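Local coordinates for protein beta-mannosidase (Trichoderma harzianum, PDB 4CVU) that probably hydrolyses terminal beta-mannosidic linkages, as a fungal glycoside hydrolase of family 2, at residues R406-V411 and D430-I435. Sequence-based numbering, arbitrary orientation.
With CD (cadmium ion), chain R; CD (cadmium ion), chain S; NA (sodium ion), chain B.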
# COMPACT_ATOMS: atom_id res chain seq x y z
N ARG A 406 21.90 -0.65 14.18
CA ARG A 406 21.85 0.38 13.12
C ARG A 406 21.55 1.76 13.70
O ARG A 406 22.09 2.77 13.26
CB ARG A 406 20.79 0.06 12.08
CG ARG A 406 21.13 -1.20 11.26
CD ARG A 406 20.27 -1.28 10.01
NE ARG A 406 18.88 -1.63 10.23
CZ ARG A 406 18.42 -2.89 10.27
NH1 ARG A 406 19.21 -3.92 10.18
NH2 ARG A 406 17.11 -3.12 10.42
N LEU A 407 20.61 1.79 14.64
CA LEU A 407 20.28 3.06 15.31
C LEU A 407 21.49 3.60 16.08
O LEU A 407 21.73 4.83 16.11
CB LEU A 407 19.09 2.86 16.24
CG LEU A 407 18.62 4.09 17.02
CD1 LEU A 407 17.11 3.97 17.24
CD2 LEU A 407 19.31 4.22 18.35
N PHE A 408 22.22 2.73 16.77
CA PHE A 408 23.41 3.23 17.47
C PHE A 408 24.52 3.67 16.52
O PHE A 408 25.19 4.66 16.80
CB PHE A 408 23.91 2.27 18.55
CG PHE A 408 23.22 2.48 19.86
CD1 PHE A 408 23.73 3.41 20.79
CD2 PHE A 408 22.06 1.79 20.17
CE1 PHE A 408 23.10 3.58 22.02
CE2 PHE A 408 21.42 1.98 21.39
CZ PHE A 408 21.94 2.90 22.31
N ASP A 409 24.68 2.99 15.39
CA ASP A 409 25.61 3.48 14.37
C ASP A 409 25.28 4.94 14.01
O ASP A 409 26.16 5.73 13.86
CB ASP A 409 25.50 2.78 13.06
CG ASP A 409 25.94 1.32 13.10
OD1 ASP A 409 26.62 0.83 14.00
OD2 ASP A 409 25.65 0.68 12.12
N SER A 410 23.99 5.24 13.79
CA SER A 410 23.55 6.58 13.37
C SER A 410 23.77 7.62 14.47
O SER A 410 24.01 8.80 14.20
CB SER A 410 22.06 6.55 12.95
OG SER A 410 21.87 5.78 11.76
N VAL A 411 23.65 7.17 15.73
CA VAL A 411 23.91 8.02 16.91
C VAL A 411 25.41 8.44 16.98
O VAL A 411 25.75 9.62 17.16
CB VAL A 411 23.50 7.29 18.23
CG1 VAL A 411 24.07 8.00 19.47
CG2 VAL A 411 21.98 7.19 18.36
N ASP A 430 18.30 -5.08 29.34
CA ASP A 430 19.74 -5.17 29.51
C ASP A 430 20.51 -5.11 28.17
O ASP A 430 21.53 -4.44 28.08
CB ASP A 430 20.13 -6.47 30.31
CG ASP A 430 21.65 -6.76 30.28
OD1 ASP A 430 22.50 -5.95 30.77
OD2 ASP A 430 22.03 -7.84 29.77
N TRP A 431 20.03 -5.83 27.16
CA TRP A 431 20.77 -5.91 25.92
C TRP A 431 20.96 -4.57 25.20
O TRP A 431 21.93 -4.40 24.49
CB TRP A 431 20.20 -6.99 24.99
CG TRP A 431 18.86 -6.72 24.40
CD1 TRP A 431 17.64 -7.11 24.90
CD2 TRP A 431 18.58 -6.06 23.17
NE1 TRP A 431 16.63 -6.71 24.06
CE2 TRP A 431 17.18 -6.06 22.99
CE3 TRP A 431 19.39 -5.45 22.19
CZ2 TRP A 431 16.56 -5.49 21.87
CZ3 TRP A 431 18.77 -4.89 21.09
CH2 TRP A 431 17.37 -4.91 20.93
N ILE A 432 20.08 -3.60 25.44
CA ILE A 432 20.19 -2.28 24.81
C ILE A 432 21.21 -1.41 25.57
O ILE A 432 22.00 -0.72 24.93
CB ILE A 432 18.82 -1.57 24.70
CG1 ILE A 432 17.91 -2.34 23.76
CG2 ILE A 432 19.00 -0.14 24.19
CD1 ILE A 432 16.52 -1.76 23.59
N TYR A 433 21.17 -1.42 26.90
CA TYR A 433 22.21 -0.78 27.71
C TYR A 433 23.57 -1.40 27.39
O TYR A 433 24.57 -0.72 27.40
CB TYR A 433 21.93 -0.89 29.23
CG TYR A 433 20.99 0.19 29.79
CD1 TYR A 433 19.61 0.02 29.79
CD2 TYR A 433 21.50 1.36 30.34
CE1 TYR A 433 18.75 1.00 30.31
CE2 TYR A 433 20.65 2.33 30.88
CZ TYR A 433 19.27 2.15 30.86
OH TYR A 433 18.40 3.11 31.38
N ASP A 434 23.62 -2.70 27.09
CA ASP A 434 24.88 -3.32 26.68
C ASP A 434 25.50 -2.65 25.48
O ASP A 434 26.73 -2.48 25.42
CB ASP A 434 24.67 -4.79 26.31
CG ASP A 434 24.52 -5.68 27.51
OD1 ASP A 434 24.76 -5.22 28.68
OD2 ASP A 434 24.17 -6.85 27.26
N ILE A 435 24.68 -2.31 24.50
CA ILE A 435 25.14 -1.69 23.30
C ILE A 435 25.70 -0.31 23.68
O ILE A 435 26.80 0.10 23.28
CB ILE A 435 23.99 -1.58 22.29
CG1 ILE A 435 23.73 -2.99 21.71
CG2 ILE A 435 24.37 -0.64 21.15
CD1 ILE A 435 22.41 -3.17 21.06
CD CD R . 24.28 -7.64 29.62
CD CD S . 21.64 -6.52 33.23
NA NA B . 26.72 -1.27 11.92
O HOH W 1 24.49 -9.59 28.80
O HOH W 2 25.83 -7.63 31.66
O HOH W 3 22.01 -9.13 32.80
O HOH W 4 19.98 -4.75 32.89
O HOH W 5 24.89 -2.83 10.43
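Phe408 packs against Ile435 and Ile432 in a small, buried, apolar contact between two neighbouring helices, 401-413 and 430-439, in what is probably the barrel domain. The methyl CG2 of Ile435 sits over one face of the Phe408 ring. It makes a CH-pi contact, 3.8 Å from the ring centroid and 24° off the ring normal. The methyl lies nearer the rim than the centre, with CG2 of Ile435 3.5 Å from CD2 of Phe408. The ring meets Ile432 differently. There its edge does the touching, with CE2 of Phe408 4.3 Å from CG2 of Ile432. CG1 of Ile435 lies beside the backbone N (chi1 -74°), and CG2, anti to that N, is the branch turned to the ring. With an alanine at Phe408, the methyls of Ile435 and Ile432 would probably lose their aromatic partner and a gap would open between the helices. Both helices also carry metal ligands away from this apolar contact. Asp430 and Asp434, one helical turn apart, together grip one cadmium ion, each through both carboxylate oxygens. OD1 of Asp430 also binds a second cadmium ion, 2.7 Å away, together with His477. On helix 401-413, Asp409 binds a sodium ion. The connection between the helices includes strand 418-421, in the parallel part of the sheet, consistent with the (beta/alpha)8 barrel of family 2 enzymes. Phe408 also rests on Leu419 of this strand, while Ser410 and Asp409 touch Phe898 of strand 895-899.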